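PDB 4Y68: putative nisin-resistance protein from Streptococcus agalactiae 515, which probably cleaves the lantibiotic nisin as a peptidase of family S41, a lipoprotein that would thereby make the bacterium resistant. Local coordinates for residues 215-223 against 297-308; 55-66 against 78-86. One frame throughout, in Å; residues are numbered along the deposited sequence.

Overall arrangement
From the N terminus, the chain first passes through helix 32-46 and then closes contact 2, where the helices of 55-66 and 78-86 fold back on each other across a short connection in a small helical region. It next runs through the strands and helices of the peptidase region before contact 1 brings the last helix, 297-308, against strand 218-222, closing a loop of 73 residues that is rich in strand. The two contacts follow one another in series and neither encloses the other. They lie on opposite sides of the chain's centre, their own centres about 46 Å apart; contact 2 ties the N-terminal helices together, and contact 1 ties the C-terminal helix to the mixed sheet.

Contact 1: residues 215-223 against 297-308; sequences HVPIAIITN and PLQESQSWLKSR
Strand 218-222 and helix 297-308 run nearly antiparallel, at 168° with their axes 8.7 Å apart, and the backbones come nearest where Ala219 faces Ser301. The strand's alternation turns Pro217, Ala219 and Ile221 to the helix, which answers with Pro297, Ser301, Leu305 and Arg308, one residue from each successive turn or so, and with Trp304 and Leu298 at the flanks. Ile221 divides its branches between two partners. With CG1 beside the backbone N (chi1 -58°), CG2 is left anti to it and rests on the ring of Pro297, 3.8 Å from its CG, while CD1 at the other end meets Leu298 CD2 at 3.6 Å; both partners cross the isoleucine at about a right angle. In the middle, the small Ala219 lets the helix come close, its CB lying 3.5 Å from Ser301 OG. Leu305 sends CD2 alongside Pro217 CB and the alanine methyl. Trp304 reaches the strand with the six-membered part of its indole: CZ3 approaches Ile218 O obliquely at 3.4 Å, and Ala219 N lies at the ring edge, near its plane. Arg308, bent at chi2 and chi3, passes CG over one indole face near its rim and brings its guanidinium round the ring's border, where Trp304 CZ2 lies 3.5 Å above the centre of the guanidinium plane; its CB packs on Pro217 CG at 3.9 Å. This is the classic layering of an alpha/beta domain, a helix laid along one face of a mixed sheet, here over an inner strand whose neighbours, 152-156 and 243-247, supply Ile154 and Phe246 to the same layer. With the strand's backbone bonded to those neighbours and no hydrogen bond between strand and helix, the C-terminal helix is held here by apolar fit and by the indole.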
loop_
_atom_site.group_PDB
_atom_site.type_symbol
_atom_site.label_atom_id
_atom_site.label_comp_id
_atom_site.label_asym_id
_atom_site.label_seq_id
_atom_site.Cartn_x
_atom_site.Cartn_y
_atom_site.Cartn_z
ATOM N N HIS A 215 -7.913 23.250 -1.137
ATOM C CA HIS A 215 -7.269 23.413 -2.421
ATOM C C HIS A 215 -6.117 24.402 -2.321
ATOM O O HIS A 215 -6.303 25.600 -2.464
ATOM C CB HIS A 215 -8.283 23.868 -3.477
ATOM C CG HIS A 215 -9.540 23.051 -3.509
ATOM N ND1 HIS A 215 -10.724 23.483 -2.942
ATOM C CD2 HIS A 215 -9.804 21.834 -4.044
ATOM C CE1 HIS A 215 -11.661 22.567 -3.126
ATOM N NE2 HIS A 215 -11.129 21.553 -3.785
ATOM N N VAL A 216 -4.927 23.879 -2.077
ATOM C CA VAL A 216 -3.709 24.659 -2.047
ATOM C C VAL A 216 -2.683 23.941 -2.896
ATOM O O VAL A 216 -2.806 22.746 -3.136
ATOM C CB VAL A 216 -3.148 24.811 -0.617
ATOM C CG1 VAL A 216 -4.108 25.564 0.276
ATOM C CG2 VAL A 216 -2.859 23.438 -0.034
ATOM N N PRO A 217 -1.654 24.656 -3.338
ATOM C CA PRO A 217 -0.515 23.969 -3.948
ATOM C C PRO A 217 0.006 22.892 -3.016
ATOM O O PRO A 217 0.138 23.132 -1.814
ATOM C CB PRO A 217 0.522 25.074 -4.126
ATOM C CG PRO A 217 -0.293 26.348 -4.137
ATOM C CD PRO A 217 -1.446 26.104 -3.218
ATOM N N ILE A 218 0.284 21.718 -3.562
ATOM C CA ILE A 218 0.781 20.615 -2.766
ATOM C C ILE A 218 2.060 20.081 -3.391
ATOM O O ILE A 218 2.082 19.729 -4.578
ATOM C CB ILE A 218 -0.248 19.485 -2.654
ATOM C CG1 ILE A 218 -1.446 19.918 -1.804
ATOM C CG2 ILE A 218 0.398 18.224 -2.063
ATOM C CD1 ILE A 218 -2.628 18.969 -1.884
ATOM N N ALA A 219 3.126 20.023 -2.593
ATOM C CA ALA A 219 4.345 19.363 -3.032
ATOM C C ALA A 219 4.475 18.004 -2.343
ATOM O O ALA A 219 4.342 17.895 -1.126
ATOM C CB ALA A 219 5.555 20.227 -2.749
ATOM N N ILE A 220 4.728 16.968 -3.125
ATOM C CA ILE A 220 4.860 15.629 -2.575
ATOM C C ILE A 220 6.278 15.109 -2.718
ATOM O O ILE A 220 6.832 15.118 -3.805
ATOM C CB ILE A 220 3.916 14.627 -3.267
ATOM C CG1 ILE A 220 2.466 15.080 -3.159
ATOM C CG2 ILE A 220 4.034 13.276 -2.625
ATOM C CD1 ILE A 220 1.529 14.127 -3.805
ATOM N N ILE A 221 6.855 14.619 -1.629
ATOM C CA ILE A 221 8.225 14.113 -1.683
ATOM C C ILE A 221 8.254 12.590 -1.564
ATOM O O ILE A 221 7.547 12.006 -0.734
ATOM C CB ILE A 221 9.101 14.746 -0.568
ATOM C CG1 ILE A 221 9.106 16.262 -0.706
ATOM C CG2 ILE A 221 10.526 14.173 -0.585
ATOM C CD1 ILE A 221 9.881 16.990 0.407
ATOM N N THR A 222 9.048 11.953 -2.418
ATOM C CA THR A 222 9.225 10.515 -2.394
ATOM C C THR A 222 10.718 10.201 -2.436
ATOM O O THR A 222 11.505 11.008 -2.922
ATOM C CB THR A 222 8.520 9.840 -3.591
ATOM O OG1 THR A 222 9.144 10.241 -4.816
ATOM C CG2 THR A 222 7.036 10.213 -3.649
ATOM N N ASN A 223 11.121 9.032 -1.942
ATOM C CA ASN A 223 12.490 8.582 -2.164
ATOM C C ASN A 223 12.466 7.115 -2.564
ATOM O O ASN A 223 11.386 6.574 -2.757
ATOM C CB ASN A 223 13.385 8.840 -0.940
ATOM C CG ASN A 223 13.022 8.003 0.276
ATOM O OD1 ASN A 223 12.016 7.309 0.291
ATOM N ND2 ASN A 223 13.861 8.082 1.325
ATOM N N PRO A 297 14.920 17.560 -2.310
ATOM C CA PRO A 297 13.502 17.827 -2.569
ATOM C C PRO A 297 12.839 18.772 -1.558
ATOM O O PRO A 297 11.887 19.445 -1.928
ATOM C CB PRO A 297 12.868 16.435 -2.526
ATOM C CG PRO A 297 13.787 15.603 -1.764
ATOM C CD PRO A 297 15.172 16.145 -1.993
ATOM N N LEU A 298 13.313 18.847 -0.319
ATOM C CA LEU A 298 12.723 19.827 0.616
ATOM C C LEU A 298 13.003 21.243 0.143
ATOM O O LEU A 298 12.138 22.122 0.199
ATOM C CB LEU A 298 13.260 19.655 2.037
ATOM C CG LEU A 298 12.575 18.603 2.894
ATOM C CD1 LEU A 298 13.343 18.433 4.188
ATOM C CD2 LEU A 298 11.126 19.014 3.167
ATOM N N GLN A 299 14.228 21.455 -0.316
ATOM C CA GLN A 299 14.646 22.772 -0.775
ATOM C C GLN A 299 13.818 23.172 -2.004
ATOM O O GLN A 299 13.159 24.205 -2.021
ATOM C CB GLN A 299 16.149 22.773 -1.092
ATOM C CG GLN A 299 16.680 24.108 -1.609
ATOM C CD GLN A 299 18.178 24.081 -1.942
ATOM O OE1 GLN A 299 18.586 23.636 -3.022
ATOM N NE2 GLN A 299 18.994 24.569 -1.018
ATOM N N GLU A 300 13.839 22.321 -3.021
ATOM C CA GLU A 300 13.195 22.649 -4.278
ATOM C C GLU A 300 11.684 22.727 -4.101
ATOM O O GLU A 300 11.033 23.547 -4.742
ATOM C CB GLU A 300 13.597 21.631 -5.341
ATOM C CG GLU A 300 15.138 21.566 -5.519
ATOM C CD GLU A 300 15.585 20.942 -6.834
ATOM O OE1 GLU A 300 14.728 20.800 -7.748
ATOM O OE2 GLU A 300 16.796 20.594 -6.950
ATOM N N SER A 301 11.146 21.895 -3.208
ATOM C CA SER A 301 9.733 21.931 -2.810
ATOM C C SER A 301 9.243 23.281 -2.302
ATOM O O SER A 301 8.174 23.755 -2.687
ATOM C CB SER A 301 9.470 20.919 -1.694
ATOM O OG SER A 301 8.982 19.711 -2.200
ATOM N N GLN A 302 9.993 23.859 -1.372
ATOM C CA GLN A 302 9.597 25.130 -0.780
ATOM C C GLN A 302 9.615 26.226 -1.834
ATOM O O GLN A 302 8.681 27.008 -1.935
ATOM C CB GLN A 302 10.514 25.510 0.378
ATOM C CG GLN A 302 10.391 24.636 1.579
ATOM C CD GLN A 302 11.489 24.920 2.587
ATOM O OE1 GLN A 302 11.344 25.780 3.459
ATOM N NE2 GLN A 302 12.607 24.216 2.455
ATOM N N SER A 303 10.680 26.265 -2.627
ATOM C CA SER A 303 10.791 27.286 -3.649
ATOM C C SER A 303 9.624 27.174 -4.613
ATOM O O SER A 303 8.997 28.180 -4.939
ATOM C CB SER A 303 12.115 27.185 -4.400
ATOM O OG SER A 303 12.067 26.131 -5.328
ATOM N N TRP A 304 9.316 25.955 -5.050
ATOM C CA TRP A 304 8.180 25.763 -5.945
ATOM C C TRP A 304 6.920 26.276 -5.270
ATOM O O TRP A 304 6.144 27.002 -5.881
ATOM C CB TRP A 304 8.007 24.297 -6.348
ATOM C CG TRP A 304 6.802 24.100 -7.198
ATOM C CD1 TRP A 304 6.657 24.471 -8.505
ATOM C CD2 TRP A 304 5.546 23.516 -6.804
ATOM N NE1 TRP A 304 5.399 24.138 -8.954
ATOM C CE2 TRP A 304 4.695 23.554 -7.933
ATOM C CE3 TRP A 304 5.063 22.957 -5.610
ATOM C CZ2 TRP A 304 3.385 23.060 -7.907
ATOM C CZ3 TRP A 304 3.760 22.461 -5.584
ATOM C CH2 TRP A 304 2.934 22.524 -6.730
ATOM N N LEU A 305 6.746 25.944 -3.995
ATOM C CA LEU A 305 5.544 26.363 -3.273
ATOM C C LEU A 305 5.446 27.886 -3.201
ATOM O O LEU A 305 4.349 28.441 -3.317
ATOM C CB LEU A 305 5.509 25.768 -1.864
ATOM C CG LEU A 305 5.222 24.272 -1.746
ATOM C CD1 LEU A 305 5.369 23.834 -0.303
ATOM C CD2 LEU A 305 3.826 23.958 -2.254
ATOM N N LYS A 306 6.585 28.555 -3.014
ATOM C CA LYS A 306 6.609 30.023 -2.969
ATOM C C LYS A 306 6.055 30.622 -4.252
ATOM O O LYS A 306 5.158 31.457 -4.214
ATOM C CB LYS A 306 8.029 30.557 -2.727
ATOM C CG LYS A 306 8.601 30.228 -1.353
ATOM C CD LYS A 306 10.033 30.756 -1.187
ATOM C CE LYS A 306 10.846 29.909 -0.183
ATOM N NZ LYS A 306 11.939 29.086 -0.825
ATOM N N SER A 307 6.587 30.183 -5.382
ATOM C CA SER A 307 6.144 30.667 -6.689
ATOM C C SER A 307 4.643 30.533 -6.900
ATOM O O SER A 307 4.036 31.361 -7.572
ATOM C CB SER A 307 6.863 29.916 -7.812
ATOM O OG SER A 307 6.134 28.756 -8.191
ATOM N N ARG A 308 4.034 29.490 -6.341
ATOM C CA ARG A 308 2.616 29.254 -6.591
ATOM C C ARG A 308 1.742 29.975 -5.564
ATOM O O ARG A 308 0.604 30.336 -5.852
ATOM C CB ARG A 308 2.323 27.748 -6.623
ATOM C CG ARG A 308 2.941 27.018 -7.838
ATOM C CD ARG A 308 1.991 26.981 -9.052
ATOM N NE ARG A 308 1.122 25.804 -9.020
ATOM C CZ ARG A 308 1.116 24.829 -9.934
ATOM N NH1 ARG A 308 1.922 24.886 -10.995
ATOM N NH2 ARG A 308 0.292 23.794 -9.788
#

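Contact 2: residues 55-66 against 78-86; sequences WQIIRQRSEKKL and IVQEAVRYG
Ile58 and Tyr85 meet at about a right angle, the CD1 methyl of the isoleucine standing over one face of the phenol ring, 3.8 Å from its centroid and 27° off the normal, a CH-pi contact. The other branch, CG2, settles against Ala82. Trp55 presents an edge instead of a face: CZ3 lies 3.5 Å from Ala82 O, which sits in the indole plane, and CE3 comes up to Tyr85 CD1 while Gly86, without a side chain, passes beside CZ3. The indole NE1 is engaged outside the pair, by Glu44 of helix 32-46. The two helices form an antiparallel hairpin, and helix 32-46, whose Leu40 touches Ala82 and Ser62, completes a three-helix cluster near the N terminus. Toward one rim, Arg61, bent at chi3, crosses the extended Glu81 at about a right angle in a salt bridge. Arg61 NH2 is 2.8 Å from Glu81 OE1, a bond of 161° on the syn side of the carboxylate, and also 2.8 Å from OE2, where the bond is weak; the guanidinium and carboxylate planes stand 37° apart. A water donates to both Ile58 O and Glu81 OE1, bridging the two helices, so that OE1 is held by the water as well as by NH2 and, weakly, by NE. Another water donates to Ile78 O and accepts from Ala82 N at 3.1 Å, standing in where the kinked helix lacks its own bond, and takes a weak bond with Ser62 OG. Nearer the connection between the helices, Ile78 CG2, anti to the backbone N, approaches Leu66 CD2 at 3.6 Å and Lys65 CB at 3.7 Å, with Leu66 CD1 turned to Val79 CG1.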
loop_
_atom_site.group_PDB
_atom_site.type_symbol
_atom_site.label_atom_id
_atom_site.label_comp_id
_atom_site.label_asym_id
_atom_site.label_seq_id
_atom_site.Cartn_x
_atom_site.Cartn_y
_atom_site.Cartn_z
ATOM N N TRP A 55 5.141 -22.183 -14.600
ATOM C CA TRP A 55 4.411 -22.180 -13.335
ATOM C C TRP A 55 4.172 -23.586 -12.803
ATOM O O TRP A 55 4.451 -23.859 -11.650
ATOM C CB TRP A 55 3.074 -21.466 -13.478
ATOM C CG TRP A 55 2.109 -21.856 -12.409
ATOM C CD1 TRP A 55 0.944 -22.574 -12.568
ATOM C CD2 TRP A 55 2.225 -21.576 -11.000
ATOM N NE1 TRP A 55 0.333 -22.735 -11.346
ATOM C CE2 TRP A 55 1.092 -22.131 -10.370
ATOM C CE3 TRP A 55 3.179 -20.902 -10.214
ATOM C CZ2 TRP A 55 0.879 -22.032 -8.984
ATOM C CZ3 TRP A 55 2.973 -20.807 -8.846
ATOM C CH2 TRP A 55 1.836 -21.376 -8.240
ATOM N N GLN A 56 3.614 -24.485 -13.606
ATOM C CA GLN A 56 3.585 -25.884 -13.159
ATOM C C GLN A 56 4.980 -26.336 -13.426
ATOM O O GLN A 56 5.582 -25.819 -14.325
ATOM C CB GLN A 56 2.570 -26.712 -13.917
ATOM C CG GLN A 56 2.792 -26.671 -15.379
ATOM C CD GLN A 56 1.639 -26.024 -16.091
ATOM O OE1 GLN A 56 0.652 -25.631 -15.449
ATOM N NE2 GLN A 56 1.743 -25.908 -17.430
ATOM N N ILE A 57 5.515 -27.268 -12.670
ATOM C CA ILE A 57 6.983 -27.513 -12.660
ATOM C C ILE A 57 7.452 -26.905 -11.388
ATOM O O ILE A 57 7.869 -27.628 -10.489
ATOM C CB ILE A 57 7.829 -26.889 -13.823
ATOM C CG1 ILE A 57 7.585 -27.581 -15.171
ATOM C CG2 ILE A 57 9.337 -26.954 -13.495
ATOM C CD1 ILE A 57 8.243 -26.844 -16.343
ATOM N N ILE A 58 7.374 -25.571 -11.300
ATOM C CA ILE A 58 7.621 -24.921 -10.017
ATOM C C ILE A 58 6.585 -25.429 -9.024
ATOM O O ILE A 58 6.932 -25.863 -7.921
ATOM C CB ILE A 58 7.573 -23.390 -10.100
ATOM C CG1 ILE A 58 8.827 -22.859 -10.792
ATOM C CG2 ILE A 58 7.501 -22.792 -8.705
ATOM C CD1 ILE A 58 8.729 -21.359 -11.172
ATOM N N ARG A 59 5.323 -25.434 -9.440
ATOM C CA ARG A 59 4.261 -25.896 -8.562
ATOM C C ARG A 59 4.392 -27.399 -8.288
ATOM O O ARG A 59 4.271 -27.844 -7.140
ATOM C CB ARG A 59 2.878 -25.590 -9.148
ATOM C CG ARG A 59 1.788 -26.405 -8.470
ATOM C CD ARG A 59 0.366 -25.930 -8.753
ATOM N NE ARG A 59 -0.527 -26.317 -7.658
ATOM C CZ ARG A 59 -1.797 -25.926 -7.550
ATOM N NH1 ARG A 59 -2.342 -25.160 -8.487
ATOM N NH2 ARG A 59 -2.527 -26.300 -6.510
ATOM N N GLN A 60 4.631 -28.177 -9.341
ATOM C CA GLN A 60 4.826 -29.617 -9.190
ATOM C C GLN A 60 6.001 -29.892 -8.264
ATOM O O GLN A 60 5.905 -30.712 -7.353
ATOM C CB GLN A 60 5.036 -30.289 -10.557
ATOM C CG GLN A 60 5.556 -31.731 -10.499
ATOM C CD GLN A 60 7.092 -31.826 -10.488
ATOM O OE1 GLN A 60 7.806 -30.903 -10.931
ATOM N NE2 GLN A 60 7.605 -32.947 -9.978
ATOM N N ARG A 61 7.106 -29.183 -8.474
ATOM C CA ARG A 61 8.279 -29.380 -7.631
ATOM C C ARG A 61 7.956 -29.054 -6.176
ATOM O O ARG A 61 8.468 -29.682 -5.241
ATOM C CB ARG A 61 9.447 -28.521 -8.108
ATOM C CG ARG A 61 10.669 -28.671 -7.214
ATOM C CD ARG A 61 11.941 -28.106 -7.855
ATOM N NE ARG A 61 11.840 -26.676 -8.123
ATOM C CZ ARG A 61 11.778 -26.145 -9.337
ATOM N NH1 ARG A 61 11.825 -26.921 -10.409
ATOM N NH2 ARG A 61 11.681 -24.834 -9.479
ATOM N N SER A 62 7.098 -28.058 -5.989
ATOM C CA SER A 62 6.723 -27.639 -4.653
ATOM C C SER A 62 5.840 -28.695 -3.965
ATOM O O SER A 62 6.047 -29.045 -2.807
ATOM C CB SER A 62 6.013 -26.290 -4.743
ATOM O OG SER A 62 5.585 -25.880 -3.471
ATOM N N GLU A 63 4.863 -29.215 -4.701
ATOM C CA GLU A 63 4.010 -30.298 -4.201
ATOM C C GLU A 63 4.803 -31.559 -3.820
ATOM O O GLU A 63 4.483 -32.232 -2.842
ATOM C CB GLU A 63 2.945 -30.642 -5.241
ATOM C CG GLU A 63 1.938 -29.538 -5.419
ATOM C CD GLU A 63 1.107 -29.704 -6.652
ATOM O OE1 GLU A 63 1.467 -30.558 -7.479
ATOM O OE2 GLU A 63 0.097 -28.978 -6.803
ATOM N N LYS A 64 5.849 -31.863 -4.579
ATOM C CA LYS A 64 6.673 -33.038 -4.281
ATOM C C LYS A 64 7.358 -32.871 -2.928
ATOM O O LYS A 64 7.302 -33.768 -2.088
ATOM C CB LYS A 64 7.702 -33.291 -5.390
ATOM C CG LYS A 64 8.629 -34.483 -5.120
ATOM C CD LYS A 64 9.306 -34.989 -6.390
ATOM C CE LYS A 64 10.837 -34.938 -6.296
ATOM N NZ LYS A 64 11.511 -35.599 -7.466
ATOM N N LYS A 65 7.969 -31.713 -2.692
ATOM C CA LYS A 65 8.556 -31.450 -1.381
ATOM C C LYS A 65 7.490 -31.455 -0.266
ATOM O O LYS A 65 7.752 -31.929 0.838
ATOM C CB LYS A 65 9.310 -30.108 -1.389
ATOM C CG LYS A 65 10.386 -30.003 -2.476
ATOM C CD LYS A 65 11.335 -28.834 -2.191
ATOM C CE LYS A 65 12.492 -28.779 -3.195
ATOM N NZ LYS A 65 12.118 -28.196 -4.529
ATOM N N LEU A 66 6.297 -30.921 -0.542
ATOM C CA LEU A 66 5.290 -30.798 0.511
ATOM C C LEU A 66 4.858 -32.169 1.054
ATOM O O LEU A 66 4.424 -32.265 2.191
ATOM C CB LEU A 66 4.061 -30.018 0.013
ATOM C CG LEU A 66 4.168 -28.494 -0.117
ATOM C CD1 LEU A 66 2.846 -27.909 -0.617
ATOM C CD2 LEU A 66 4.546 -27.867 1.198
ATOM N N ILE A 78 8.930 -24.207 1.731
ATOM C CA ILE A 78 8.790 -24.969 0.494
ATOM C C ILE A 78 8.005 -24.229 -0.608
ATOM O O ILE A 78 8.352 -24.341 -1.779
ATOM C CB ILE A 78 8.130 -26.341 0.775
ATOM C CG1 ILE A 78 9.146 -27.281 1.429
ATOM C CG2 ILE A 78 7.614 -26.968 -0.509
ATOM C CD1 ILE A 78 8.526 -28.465 2.141
ATOM N N VAL A 79 6.966 -23.464 -0.268
ATOM C CA VAL A 79 6.181 -22.804 -1.336
ATOM C C VAL A 79 6.669 -21.394 -1.698
ATOM O O VAL A 79 6.072 -20.714 -2.531
ATOM C CB VAL A 79 4.688 -22.715 -0.953
ATOM C CG1 VAL A 79 4.122 -24.116 -0.659
ATOM C CG2 VAL A 79 4.496 -21.790 0.242
ATOM N N GLN A 80 7.735 -20.948 -1.043
ATOM C CA GLN A 80 8.288 -19.619 -1.255
ATOM C C GLN A 80 8.598 -19.323 -2.729
ATOM O O GLN A 80 8.280 -18.228 -3.229
ATOM C CB GLN A 80 9.542 -19.463 -0.407
ATOM C CG GLN A 80 10.188 -18.084 -0.410
ATOM C CD GLN A 80 11.286 -17.973 0.671
ATOM O OE1 GLN A 80 11.792 -18.990 1.166
ATOM N NE2 GLN A 80 11.634 -16.742 1.053
ATOM N N GLU A 81 9.216 -20.280 -3.424
ATOM C CA GLU A 81 9.560 -20.076 -4.839
ATOM C C GLU A 81 8.277 -19.886 -5.650
ATOM O O GLU A 81 8.192 -19.027 -6.520
ATOM C CB GLU A 81 10.389 -21.252 -5.391
ATOM C CG GLU A 81 10.740 -21.117 -6.871
ATOM C CD GLU A 81 11.355 -22.380 -7.508
ATOM O OE1 GLU A 81 11.130 -23.524 -7.036
ATOM O OE2 GLU A 81 12.067 -22.207 -8.518
ATOM N N ALA A 82 7.275 -20.691 -5.337
ATOM C CA ALA A 82 5.992 -20.646 -6.018
ATOM C C ALA A 82 5.297 -19.307 -5.785
ATOM O O ALA A 82 4.734 -18.731 -6.700
ATOM C CB ALA A 82 5.104 -21.805 -5.542
ATOM N N VAL A 83 5.333 -18.821 -4.551
ATOM C CA VAL A 83 4.730 -17.532 -4.238
ATOM C C VAL A 83 5.446 -16.423 -4.985
ATOM O O VAL A 83 4.815 -15.585 -5.626
ATOM C CB VAL A 83 4.752 -17.246 -2.719
ATOM C CG1 VAL A 83 4.300 -15.825 -2.427
ATOM C CG2 VAL A 83 3.841 -18.225 -1.992
ATOM N N ARG A 84 6.770 -16.428 -4.912
ATOM C CA ARG A 84 7.576 -15.412 -5.576
ATOM C C ARG A 84 7.390 -15.455 -7.093
ATOM O O ARG A 84 7.360 -14.415 -7.737
ATOM C CB ARG A 84 9.059 -15.588 -5.209
ATOM C CG ARG A 84 10.029 -14.729 -6.019
ATOM C CD ARG A 84 9.631 -13.255 -5.997
ATOM N NE ARG A 84 10.559 -12.387 -6.715
ATOM C CZ ARG A 84 10.438 -12.060 -7.999
ATOM N NH1 ARG A 84 9.434 -12.551 -8.713
ATOM N NH2 ARG A 84 11.321 -11.252 -8.575
ATOM N N TYR A 85 7.232 -16.648 -7.665
ATOM C CA TYR A 85 7.059 -16.741 -9.114
ATOM C C TYR A 85 5.632 -16.395 -9.493
ATOM O O TYR A 85 5.397 -15.618 -10.424
ATOM C CB TYR A 85 7.413 -18.140 -9.658
ATOM C CG TYR A 85 7.255 -18.202 -11.160
ATOM C CD1 TYR A 85 6.013 -18.466 -11.729
ATOM C CD2 TYR A 85 8.339 -17.937 -12.023
ATOM C CE1 TYR A 85 5.836 -18.474 -13.115
ATOM C CE2 TYR A 85 8.177 -17.952 -13.427
ATOM C CZ TYR A 85 6.920 -18.226 -13.956
ATOM O OH TYR A 85 6.716 -18.254 -15.311
ATOM N N GLY A 86 4.684 -16.969 -8.757
ATOM C CA GLY A 86 3.280 -16.874 -9.112
ATOM C C GLY A 86 2.731 -15.493 -8.874
ATOM O O GLY A 86 1.806 -15.055 -9.550
HETATM O O HOH W 1 4.622 -19.791 -16.354
HETATM O O HOH W 2 8.836 -24.741 -6.393
HETATM O O HOH W 3 7.776 -23.552 -4.199
#